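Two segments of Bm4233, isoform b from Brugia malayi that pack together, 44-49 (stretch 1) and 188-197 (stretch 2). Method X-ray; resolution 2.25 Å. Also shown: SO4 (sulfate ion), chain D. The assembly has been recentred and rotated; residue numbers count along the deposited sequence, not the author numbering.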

# COMPACT_ATOMS: atom_id res chain seq x y z
N LYS A 44 13.65 -8.42 -6.15
CA LYS A 44 14.11 -7.57 -7.25
C LYS A 44 12.91 -7.09 -8.00
O LYS A 44 11.77 -7.59 -7.81
CB LYS A 44 15.07 -8.30 -8.17
CG LYS A 44 14.41 -9.36 -9.05
CD LYS A 44 15.43 -10.09 -9.88
CE LYS A 44 14.81 -10.57 -11.16
NZ LYS A 44 15.63 -11.73 -11.69
N ASN A 45 13.14 -6.07 -8.80
CA ASN A 45 12.07 -5.41 -9.56
C ASN A 45 10.84 -4.93 -8.72
O ASN A 45 9.72 -4.92 -9.21
CB ASN A 45 11.63 -6.27 -10.74
CG ASN A 45 12.68 -6.35 -11.83
OD1 ASN A 45 13.36 -5.39 -12.10
ND2 ASN A 45 12.80 -7.50 -12.43
N MET A 46 11.05 -4.54 -7.48
CA MET A 46 9.96 -4.00 -6.66
C MET A 46 9.87 -2.53 -7.05
O MET A 46 10.80 -1.78 -6.83
CB MET A 46 10.25 -4.20 -5.18
CG MET A 46 9.36 -3.45 -4.20
SD MET A 46 7.81 -4.35 -4.00
CE MET A 46 8.28 -5.60 -2.90
N LEU A 47 8.74 -2.13 -7.65
CA LEU A 47 8.58 -0.76 -8.15
C LEU A 47 8.44 0.29 -7.04
O LEU A 47 7.81 0.03 -5.99
CB LEU A 47 7.38 -0.67 -9.12
CG LEU A 47 7.52 -1.55 -10.37
CD1 LEU A 47 6.29 -1.51 -11.25
CD2 LEU A 47 8.82 -1.20 -11.16
N LEU A 48 9.00 1.47 -7.29
CA LEU A 48 8.89 2.57 -6.39
C LEU A 48 7.50 3.26 -6.59
O LEU A 48 7.15 3.74 -7.67
CB LEU A 48 10.01 3.55 -6.61
CG LEU A 48 10.24 4.61 -5.53
CD1 LEU A 48 11.70 5.01 -5.41
CD2 LEU A 48 9.51 5.88 -5.86
N LEU A 49 6.70 3.26 -5.54
CA LEU A 49 5.34 3.86 -5.63
C LEU A 49 5.36 5.35 -5.90
O LEU A 49 6.16 6.07 -5.35
CB LEU A 49 4.50 3.56 -4.39
CG LEU A 49 4.33 2.11 -4.00
CD1 LEU A 49 3.47 2.02 -2.73
CD2 LEU A 49 3.70 1.31 -5.13
N SER A 188 20.53 -0.86 -14.98
CA SER A 188 20.44 -2.01 -15.85
C SER A 188 19.88 -3.24 -15.13
O SER A 188 19.39 -4.15 -15.77
CB SER A 188 21.81 -2.34 -16.48
OG SER A 188 22.74 -2.68 -15.49
N ASP A 189 19.97 -3.25 -13.80
CA ASP A 189 19.36 -4.27 -12.97
C ASP A 189 17.85 -4.25 -13.04
O ASP A 189 17.22 -5.27 -12.81
CB ASP A 189 19.73 -4.11 -11.48
CG ASP A 189 21.18 -4.44 -11.17
OD1 ASP A 189 21.90 -5.16 -11.95
OD2 ASP A 189 21.57 -3.97 -10.11
N CYS A 190 17.27 -3.11 -13.33
CA CYS A 190 15.82 -3.01 -13.34
C CYS A 190 15.24 -3.32 -14.68
O CYS A 190 15.73 -2.85 -15.66
CB CYS A 190 15.39 -1.61 -12.92
SG CYS A 190 15.79 -1.27 -11.20
N ASN A 191 14.10 -4.00 -14.77
CA ASN A 191 13.54 -4.13 -16.11
C ASN A 191 13.08 -2.73 -16.54
O ASN A 191 13.19 -2.40 -17.72
CB ASN A 191 12.36 -5.10 -16.20
CG ASN A 191 12.73 -6.49 -15.81
OD1 ASN A 191 13.85 -6.93 -16.03
ND2 ASN A 191 11.79 -7.19 -15.21
N THR A 192 12.54 -1.90 -15.63
CA THR A 192 12.17 -0.56 -16.12
C THR A 192 13.37 0.25 -16.58
O THR A 192 13.21 1.33 -17.16
CB THR A 192 11.57 0.26 -14.94
OG1 THR A 192 12.53 0.37 -13.91
CG2 THR A 192 10.33 -0.40 -14.40
N LYS A 193 14.58 -0.19 -16.21
CA LYS A 193 15.85 0.47 -16.63
C LYS A 193 16.14 1.76 -15.90
O LYS A 193 17.02 2.56 -16.32
CB LYS A 193 16.01 0.64 -18.17
CG LYS A 193 15.84 -0.67 -18.96
CD LYS A 193 16.95 -1.60 -18.46
CE LYS A 193 17.09 -2.93 -19.18
NZ LYS A 193 17.83 -3.87 -18.27
N LYS A 194 15.51 1.90 -14.75
CA LYS A 194 15.85 2.97 -13.86
C LYS A 194 15.74 2.52 -12.43
O LYS A 194 14.68 2.01 -12.00
CB LYS A 194 14.98 4.19 -14.14
CG LYS A 194 15.42 5.42 -13.40
CD LYS A 194 16.76 5.84 -13.91
CE LYS A 194 17.35 7.01 -13.13
NZ LYS A 194 18.38 6.59 -12.16
N CYS A 195 16.83 2.70 -11.68
CA CYS A 195 16.93 2.17 -10.31
C CYS A 195 17.07 3.33 -9.36
O CYS A 195 17.86 4.25 -9.61
CB CYS A 195 18.13 1.21 -10.18
SG CYS A 195 18.52 0.77 -8.46
N ALA A 196 16.32 3.27 -8.26
CA ALA A 196 16.48 4.17 -7.17
C ALA A 196 17.47 3.51 -6.25
O ALA A 196 17.10 2.58 -5.52
CB ALA A 196 15.17 4.37 -6.47
N LYS A 197 18.72 3.94 -6.31
CA LYS A 197 19.84 3.24 -5.68
C LYS A 197 19.76 3.30 -4.13
O LYS A 197 20.10 2.33 -3.49
CB LYS A 197 21.16 3.78 -6.21
CG LYS A 197 22.43 3.09 -5.70
CD LYS A 197 23.68 3.55 -6.49
CE LYS A 197 24.95 2.76 -6.13
NZ LYS A 197 24.74 1.30 -6.35
S SO4 D . 18.68 7.53 -6.32
O1 SO4 D . 18.87 8.99 -6.32
O2 SO4 D . 17.24 7.32 -6.10
O3 SO4 D . 19.06 6.82 -7.57
O4 SO4 D . 19.38 7.04 -5.12
O HOH W 1 15.67 -4.89 -9.76

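The contact between these two stretches is small, burying 237 Å² in all, and it joins parts of the chain at least 144 residues apart in sequence. Asn45 supplies its polar centre and loses the most surface to the partner stretch. One direct hydrogen bond crosses the interface: the backbone N of Asn191 donates to OD1 of Asn45 over 3.1 Å, with a nearly straight N-H...O angle of 162°. The CA-to-CB bond of Asn45 points sideways, but with chi1 in the m well the end of its side chain comes nearer to stretch 2. Asparagine suits this place because its short amide offers a carbonyl oxygen to a backbone NH.

That NH lies in a type I turn from Cys190 to Lys193, closed by Lys193 N donating to Cys190 O at 2.9 Å. Lys193 NZ also reaches back to Ser188 O at 3.0 Å, further tying the loop together. A water extends the polar link, accepting from Asn45 N at 3.0 Å and donating weakly to Asp189 O at 3.4 Å. Not every close polar pair is bonded: Asn45 ND2 and Asn191 ND2 lie 3.0 Å apart, yet both are donors. Asn45 ND2 finds its hydrogen bond elsewhere in the structure.

Away from Asn45, the contacts are between apolar groups. Leu48 and Ala196 both direct their CA-to-CB bonds toward the opposing stretch, and Leu48 CD1 meets Ala196 CB at 3.7 Å. Leu48 CA and Ala196 CA are 7.8 Å apart; the branched leucine reaches into this gap and the alanine methyl meets it. Nearer the turn, Leu47 CD2 touches Thr192 CG2, also at 3.7 Å. Leu47 and Ala196 are buried in the whole assembly, where their hydrocarbon side chains leave no polar group unpaired. Threonine serves both environments, its methyl packing against leucine while OG1 accepts a weak hydrogen bond from Lys194 N at 3.5 Å.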